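PDB 6CNZ: chorismate mutase, which probably catalyses the rearrangement of chorismate to prephenate on the way to phenylalanine and tyrosine. Local coordinates for residues L28-A31 with E32-A35; P44-P48 with P49-A53; N65-P69 with A70-T74; S140-A143 with R144-N148. All coordinates share one frame; numbering follows the deposited sequence.

Interaction 1: L28-A31 with E32-A35; sequences LALA and EPVA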
# COMPACT_ATOMS: atom_id res chain seq x y z
N LEU A 28 -2.21 5.66 -5.33
CA LEU A 28 -3.04 6.84 -5.12
C LEU A 28 -2.80 7.47 -3.76
O LEU A 28 -2.91 8.68 -3.61
CB LEU A 28 -4.52 6.47 -5.28
CG LEU A 28 -5.54 7.59 -5.30
CD1 LEU A 28 -5.14 8.67 -6.33
CD2 LEU A 28 -6.96 7.03 -5.58
N ALA A 29 -2.48 6.66 -2.74
CA ALA A 29 -2.26 7.22 -1.42
C ALA A 29 -1.01 8.09 -1.36
O ALA A 29 -0.91 8.95 -0.47
CB ALA A 29 -2.16 6.10 -0.38
N LEU A 30 -0.06 7.89 -2.26
CA LEU A 30 1.12 8.74 -2.31
C LEU A 30 0.81 10.11 -2.92
O LEU A 30 1.70 10.97 -2.94
CB LEU A 30 2.24 8.04 -3.08
CG LEU A 30 2.83 6.77 -2.45
CD1 LEU A 30 3.59 5.95 -3.48
CD2 LEU A 30 3.76 7.15 -1.30
N ALA A 31 -0.42 10.34 -3.39
CA ALA A 31 -0.78 11.67 -3.89
C ALA A 31 -0.87 12.69 -2.76
O ALA A 31 -0.63 13.88 -2.98
CB ALA A 31 -2.09 11.61 -4.68
N GLU A 32 -1.20 12.25 -1.54
CA GLU A 32 -1.21 13.18 -0.42
C GLU A 32 0.17 13.77 -0.17
O GLU A 32 0.29 15.01 -0.13
CB GLU A 32 -1.79 12.49 0.83
CG GLU A 32 -2.15 13.44 2.01
CD GLU A 32 -0.94 13.99 2.78
OE1 GLU A 32 0.15 13.37 2.78
OE2 GLU A 32 -1.08 15.06 3.41
N PRO A 33 1.25 12.98 0.01
CA PRO A 33 2.56 13.62 0.18
C PRO A 33 3.06 14.36 -1.06
O PRO A 33 3.80 15.34 -0.91
CB PRO A 33 3.49 12.45 0.56
CG PRO A 33 2.80 11.22 0.15
CD PRO A 33 1.31 11.54 0.32
N VAL A 34 2.68 13.95 -2.26
CA VAL A 34 2.96 14.78 -3.44
C VAL A 34 2.29 16.13 -3.28
O VAL A 34 2.92 17.19 -3.42
CB VAL A 34 2.51 14.08 -4.73
CG1 VAL A 34 2.71 15.00 -5.93
CG2 VAL A 34 3.26 12.76 -4.96
N ALA A 35 0.98 16.12 -3.00
CA ALA A 35 0.24 17.36 -2.84
C ALA A 35 0.85 18.22 -1.74
O ALA A 35 1.04 19.43 -1.92
CB ALA A 35 -1.23 17.06 -2.52
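Ala31 O accepts the shortest sound bond of this turn, from Ala35 N at 2.8 Å, and Ala35 CB lies against the same oxygen. One residue earlier, Leu30 O is met by Val34 N at 3.2 Å, the donor standing 24° out of the carbonyl plane. Carbon atoms also crowd Leu30 O: Pro33 CG comes within 3.3 Å of it, and the CG2 branch of Val34 leans on it too. That branch is put there by the first torsion of Val34 (chi1 175°), which turns CG1 away from the backbone N and sets CG2 beside it, facing back along the helix. Pro33 has no N-H to offer Ala29 O; instead its CD touches that oxygen at 3.5 Å, and Glu32 N gives it a weak bond. The break in the regular bonding pattern falls here, where helix 15-29 passes into helix 31-41 almost without a loop. Leu30 CD2 and Pro33 CG make a loose apolar contact at 4.4 Å, and both side chains turn to helix 107-129, at Leu115 and Thr111 respectively. Ala31 and Ala35 pack on helix 69-96, at Ser83 and Leu90, while Leu28 reaches helix 157-166, so the junction lies among three helices.

Interaction 2: P44-P48 with P49-A53; sequences PISDP and PREAA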
# COMPACT_ATOMS: atom_id res chain seq x y z
N PRO A 44 3.17 23.37 -9.59
CA PRO A 44 1.84 23.01 -10.13
C PRO A 44 1.56 21.52 -10.04
O PRO A 44 2.44 20.67 -10.23
CB PRO A 44 1.91 23.47 -11.58
CG PRO A 44 3.40 23.55 -11.90
CD PRO A 44 4.04 23.99 -10.61
N ILE A 45 0.29 21.20 -9.78
CA ILE A 45 -0.14 19.80 -9.75
C ILE A 45 0.13 19.14 -11.09
O ILE A 45 0.61 18.00 -11.16
CB ILE A 45 -1.62 19.72 -9.34
CG1 ILE A 45 -1.74 20.03 -7.84
CG2 ILE A 45 -2.22 18.35 -9.67
CD1 ILE A 45 -3.15 20.21 -7.36
N SER A 46 -0.13 19.85 -12.18
CA SER A 46 0.09 19.32 -13.51
C SER A 46 1.55 19.51 -13.90
O SER A 46 2.10 20.61 -13.76
CB SER A 46 -0.84 20.00 -14.51
OG SER A 46 -0.36 19.91 -15.83
N ASP A 47 2.17 18.44 -14.42
CA ASP A 47 3.57 18.46 -14.83
C ASP A 47 3.69 17.75 -16.17
O ASP A 47 4.15 16.60 -16.24
CB ASP A 47 4.45 17.82 -13.76
CG ASP A 47 5.93 17.99 -14.03
OD1 ASP A 47 6.31 18.41 -15.15
OD2 ASP A 47 6.71 17.71 -13.10
N PRO A 48 3.33 18.42 -17.27
CA PRO A 48 3.23 17.76 -18.60
C PRO A 48 4.49 16.99 -18.98
O PRO A 48 4.38 15.83 -19.41
CB PRO A 48 2.99 18.93 -19.56
CG PRO A 48 2.38 20.00 -18.73
CD PRO A 48 2.94 19.85 -17.33
N PRO A 49 5.69 17.57 -18.87
CA PRO A 49 6.87 16.79 -19.30
C PRO A 49 7.15 15.57 -18.43
O PRO A 49 7.59 14.54 -18.96
CB PRO A 49 8.01 17.82 -19.23
CG PRO A 49 7.59 18.80 -18.24
CD PRO A 49 6.09 18.90 -18.36
N ARG A 50 6.87 15.63 -17.13
CA ARG A 50 7.08 14.44 -16.30
C ARG A 50 6.03 13.37 -16.60
O ARG A 50 6.34 12.18 -16.61
CB ARG A 50 7.05 14.80 -14.82
CG ARG A 50 7.02 13.56 -13.90
CD ARG A 50 7.20 13.93 -12.44
NE ARG A 50 8.21 14.98 -12.29
CZ ARG A 50 9.51 14.76 -12.16
NH1 ARG A 50 9.99 13.52 -12.15
NH2 ARG A 50 10.35 15.79 -12.04
N GLU A 51 4.79 13.79 -16.84
CA GLU A 51 3.74 12.84 -17.18
C GLU A 51 4.06 12.13 -18.49
O GLU A 51 4.05 10.89 -18.56
CB GLU A 51 2.39 13.57 -17.26
CG GLU A 51 1.99 14.17 -15.91
CD GLU A 51 0.78 15.12 -15.96
OE1 GLU A 51 -0.08 14.97 -16.86
OE2 GLU A 51 0.69 16.01 -15.09
N ALA A 52 4.38 12.90 -19.53
CA ALA A 52 4.66 12.33 -20.84
C ALA A 52 5.85 11.38 -20.79
O ALA A 52 5.88 10.38 -21.52
CB ALA A 52 4.92 13.45 -21.86
N ALA A 53 6.84 11.70 -19.95
CA ALA A 53 7.96 10.79 -19.77
C ALA A 53 7.51 9.50 -19.12
O ALA A 53 7.89 8.40 -19.55
CB ALA A 53 9.04 11.47 -18.93
O HOH W 1 1.52 15.29 -12.36
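From Asp47 to Pro48 an extended backbone turns into helix 48-64, and Glu51 N bonds Asp47 O at 2.9 Å. The exchange is reciprocal: Asp47 N returns a nearly straight bond, 169° at the hydrogen, to Glu51 OE2, which it meets from above the carboxylate plane. With CG set beside its own backbone N (chi1 -63°) and the chain extended beyond, Glu51 runs back past the start of the helix to that amide. A water lies between the carboxylate and the preceding loop, 2.9 Å from Glu51 OE2 and 3.1 Å from Ile45 O. Asp47 divides its two oxygens. Asp47 OD1 takes a weak bond from Arg50 N at 3.5 Å and rests on CD and CG of the Pro49 ring, whereas Asp47 OD2 forms a salt bridge with Arg50 NE at 3.2 Å. OD2 lies at the guanidinium edge, near its plane, but NE meets it from above the carboxylate plane, the two planes being 72° apart. The Arg50 side chain also approaches a bound nitrate, with Arg112 nearby. Pro48 and Pro49 lie side by side, fitting a first turn where backbone N-H groups have no helical acceptor. The arrangement is an aspartate N-cap at the start of helix 48-64, its own amide taken by Glu51.

Interaction 3: N65-P69 with A70-T74; sequences NGVDP and AYART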
# COMPACT_ATOMS: atom_id res chain seq x y z
N ASN A 65 6.79 -6.75 -20.85
CA ASN A 65 5.98 -7.64 -20.02
C ASN A 65 4.83 -8.29 -20.78
O ASN A 65 3.95 -8.89 -20.15
CB ASN A 65 5.42 -6.89 -18.81
CG ASN A 65 6.51 -6.39 -17.87
OD1 ASN A 65 6.91 -7.10 -16.94
ND2 ASN A 65 6.97 -5.16 -18.09
N GLY A 66 4.78 -8.17 -22.11
CA GLY A 66 3.71 -8.80 -22.86
C GLY A 66 2.34 -8.14 -22.77
O GLY A 66 1.36 -8.74 -23.21
N VAL A 67 2.25 -6.93 -22.22
CA VAL A 67 1.00 -6.19 -22.13
C VAL A 67 0.86 -5.29 -23.35
O VAL A 67 1.83 -4.65 -23.77
CB VAL A 67 0.96 -5.34 -20.85
CG1 VAL A 67 -0.44 -4.81 -20.62
CG2 VAL A 67 1.42 -6.16 -19.69
N ASP A 68 -0.35 -5.20 -23.89
CA ASP A 68 -0.65 -4.28 -24.99
C ASP A 68 -0.28 -2.84 -24.62
O ASP A 68 -0.83 -2.29 -23.65
CB ASP A 68 -2.13 -4.35 -25.34
CG ASP A 68 -2.53 -3.28 -26.33
OD1 ASP A 68 -2.07 -3.34 -27.48
OD2 ASP A 68 -3.30 -2.37 -25.96
N PRO A 69 0.62 -2.19 -25.37
CA PRO A 69 1.12 -0.87 -24.93
C PRO A 69 0.02 0.16 -24.75
O PRO A 69 0.10 0.98 -23.84
CB PRO A 69 2.10 -0.48 -26.05
CG PRO A 69 2.52 -1.77 -26.67
CD PRO A 69 1.33 -2.69 -26.57
N ALA A 70 -1.01 0.14 -25.60
CA ALA A 70 -2.06 1.15 -25.48
C ALA A 70 -2.92 0.90 -24.24
O ALA A 70 -3.37 1.84 -23.58
CB ALA A 70 -2.92 1.16 -26.74
N TYR A 71 -3.15 -0.37 -23.91
CA TYR A 71 -3.87 -0.72 -22.69
C TYR A 71 -3.12 -0.23 -21.46
O TYR A 71 -3.72 0.33 -20.54
CB TYR A 71 -4.05 -2.22 -22.65
CG TYR A 71 -4.80 -2.78 -21.48
CD1 TYR A 71 -6.07 -2.34 -21.18
CD2 TYR A 71 -4.25 -3.80 -20.72
CE1 TYR A 71 -6.78 -2.87 -20.13
CE2 TYR A 71 -4.95 -4.35 -19.67
CZ TYR A 71 -6.22 -3.88 -19.38
OH TYR A 71 -6.92 -4.44 -18.33
N ALA A 72 -1.80 -0.44 -21.41
CA ALA A 72 -1.03 0.04 -20.27
C ALA A 72 -0.99 1.56 -20.25
O ALA A 72 -1.12 2.16 -19.18
CB ALA A 72 0.37 -0.54 -20.31
N ARG A 73 -0.82 2.20 -21.41
CA ARG A 73 -0.75 3.66 -21.44
C ARG A 73 -2.05 4.27 -20.93
O ARG A 73 -2.04 5.14 -20.04
CB ARG A 73 -0.46 4.16 -22.86
CG ARG A 73 -0.35 5.68 -22.94
CD ARG A 73 -0.37 6.22 -24.38
NE ARG A 73 -0.07 7.65 -24.37
CZ ARG A 73 1.16 8.16 -24.43
NH1 ARG A 73 2.21 7.35 -24.54
NH2 ARG A 73 1.35 9.47 -24.40
N THR A 74 -3.18 3.82 -21.46
CA THR A 74 -4.47 4.30 -20.99
C THR A 74 -4.63 4.10 -19.49
O THR A 74 -5.07 5.02 -18.78
CB THR A 74 -5.60 3.58 -21.73
OG1 THR A 74 -5.56 3.95 -23.10
CG2 THR A 74 -6.95 3.98 -21.15
O HOH W 2 -1.42 -1.08 -28.58
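The Asp68 and Tyr71 side chains cross at about a right angle, while their carboxylate and ring planes are 31° apart. They meet near the root of the tyrosine: Asp68 OD2 touches Tyr71 CB at 3.4 Å and accepts from Tyr71 N at 2.9 Å. This capping bond is bent, 145° at the hydrogen, and reaches OD2 from above the carboxylate plane. The other oxygen, Asp68 OD1, is 2.6 Å from a water that in turn accepts from Ala70 N and so bridges the two. Val67 approaches Tyr71 differently. Val67 CG1 comes to the ring edge, close to the ring plane, 3.9 Å from Tyr71 CD2; its position anti to the valine N (chi1 -168°) carries it toward that edge and to within 4.4 Å of Ala72 CB. Asp68 O bonds Ala72 N, continuing the start of the helix. Just upstream, Gly66 with its positive phi closes a Schellman motif that ends helix 48-64, and Asp68 then N-caps helix 69-96. Tyr71 packs on Leu126 and Val129 of helix 107-129 and bonds Val170 O through its hydroxyl, while Ala72 faces Val58 and Ala62 of helix 48-64 and Arg73 pairs with Glu59.

Interaction 4: S140-A143 with R144-N148; sequences SRLA and RSIAN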
# COMPACT_ATOMS: atom_id res chain seq x y z
N SER A 140 -18.33 -6.31 -13.24
CA SER A 140 -18.91 -6.56 -11.92
C SER A 140 -17.88 -7.13 -10.95
O SER A 140 -17.90 -6.80 -9.76
CB SER A 140 -20.10 -7.50 -12.03
OG SER A 140 -19.67 -8.76 -12.48
N ARG A 141 -17.00 -8.00 -11.43
CA ARG A 141 -15.94 -8.51 -10.57
C ARG A 141 -15.00 -7.39 -10.11
O ARG A 141 -14.67 -7.30 -8.93
CB ARG A 141 -15.20 -9.63 -11.30
CG ARG A 141 -16.13 -10.82 -11.57
CD ARG A 141 -15.50 -11.85 -12.50
NE ARG A 141 -14.20 -12.30 -12.03
CZ ARG A 141 -13.37 -13.05 -12.74
NH1 ARG A 141 -13.70 -13.45 -13.96
NH2 ARG A 141 -12.19 -13.41 -12.23
N LEU A 142 -14.62 -6.50 -11.03
CA LEU A 142 -13.83 -5.33 -10.66
C LEU A 142 -14.56 -4.46 -9.63
O LEU A 142 -14.00 -4.09 -8.58
CB LEU A 142 -13.50 -4.50 -11.90
CG LEU A 142 -12.86 -3.13 -11.61
CD1 LEU A 142 -11.57 -3.27 -10.79
CD2 LEU A 142 -12.61 -2.37 -12.90
N ALA A 143 -15.83 -4.14 -9.90
CA ALA A 143 -16.60 -3.30 -8.98
C ALA A 143 -16.70 -3.95 -7.61
O ALA A 143 -16.70 -3.24 -6.59
CB ALA A 143 -17.99 -3.03 -9.56
N ARG A 144 -16.78 -5.28 -7.57
CA ARG A 144 -16.82 -6.01 -6.31
C ARG A 144 -15.50 -5.90 -5.55
O ARG A 144 -15.49 -5.72 -4.33
CB ARG A 144 -17.18 -7.47 -6.58
CG ARG A 144 -17.17 -8.38 -5.36
CD ARG A 144 -18.07 -7.81 -4.27
NE ARG A 144 -17.95 -8.53 -2.99
CZ ARG A 144 -18.57 -9.66 -2.72
NH1 ARG A 144 -18.42 -10.25 -1.54
NH2 ARG A 144 -19.35 -10.21 -3.64
N SER A 145 -14.36 -6.02 -6.26
CA SER A 145 -13.06 -5.85 -5.60
C SER A 145 -12.91 -4.43 -5.06
O SER A 145 -12.39 -4.23 -3.96
CB SER A 145 -11.92 -6.16 -6.57
OG SER A 145 -12.01 -7.48 -7.06
N ILE A 146 -13.34 -3.44 -5.83
CA ILE A 146 -13.21 -2.05 -5.41
C ILE A 146 -14.01 -1.81 -4.14
O ILE A 146 -13.53 -1.19 -3.18
CB ILE A 146 -13.65 -1.11 -6.53
CG1 ILE A 146 -12.63 -1.13 -7.68
CG2 ILE A 146 -13.85 0.27 -5.97
CD1 ILE A 146 -13.18 -0.46 -8.97
N ALA A 147 -15.25 -2.28 -4.11
CA ALA A 147 -16.08 -2.12 -2.92
C ALA A 147 -15.50 -2.88 -1.74
O ALA A 147 -15.51 -2.38 -0.61
CB ALA A 147 -17.51 -2.58 -3.20
N ASN A 148 -15.04 -4.12 -1.95
CA ASN A 148 -14.41 -4.86 -0.87
C ASN A 148 -13.26 -4.05 -0.28
O ASN A 148 -13.15 -3.91 0.94
CB ASN A 148 -13.90 -6.21 -1.37
CG ASN A 148 -15.00 -7.26 -1.50
OD1 ASN A 148 -16.08 -7.12 -0.90
ND2 ASN A 148 -14.74 -8.32 -2.27
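The Arg144 side chain, which starts with CB against Ser140 O at 3.3 Å, ends in a guanidinium approached at its edge, exactly in plane, by Asn148 OD1, which takes a bond of 3.1 Å from Arg144 NE. The bond is nearly straight, 174° at the hydrogen, but it comes in to the amide oxygen from the side, the angle at OD1 being only 98°. Closer to the backbone, Arg144 N bonds Ser140 O. On another side of the helix, Arg141 O is gripped twice by Ser145: by its N at 3.0 Å, and by its hydroxyl OG at 3.3 Å from above the carbonyl plane. The torsion of Ser145 (chi1 -59°) holds OG beside its own N and thus over the preceding turn. This is the familiar helical arrangement in which a serine hydroxyl bonds back to the carbonyl four residues earlier, inside helix 138-153, which Ser145 packs against Leu17 and Val21 of helix 15-29. Leu142 and Ile146 form an i to i+4 apolar pair whose CD1 atoms approach to 3.7 Å. Ile146 CG1 lies against Leu142 O at 3.4 Å, beside the backbone bond from Ile146 N. At the far end, Asn148 O has a weak bond from Arg128 of the second subunit.

The four contacts follow one another along an all-helical chain. Interaction 1 joins helix 15-29 to helix 31-41, interaction 2 begins helix 48-64, interaction 3 leads from that helix into helix 69-96, and interaction 4 lies within helix 138-153. The first three sit where consecutive helices of the chorismate mutase type II fold meet, and so mark its changes of direction. Centres of interactions 1 and 2 are about 15 Å apart, those of 2 and 3 about 20 Å; interactions 1 and 3 lie on opposite sides of the chain's centre. Interaction 4 is farthest from interaction 2, about 30 Å between centres, yet its helix packs back on helix 15-29, which ends in interaction 1.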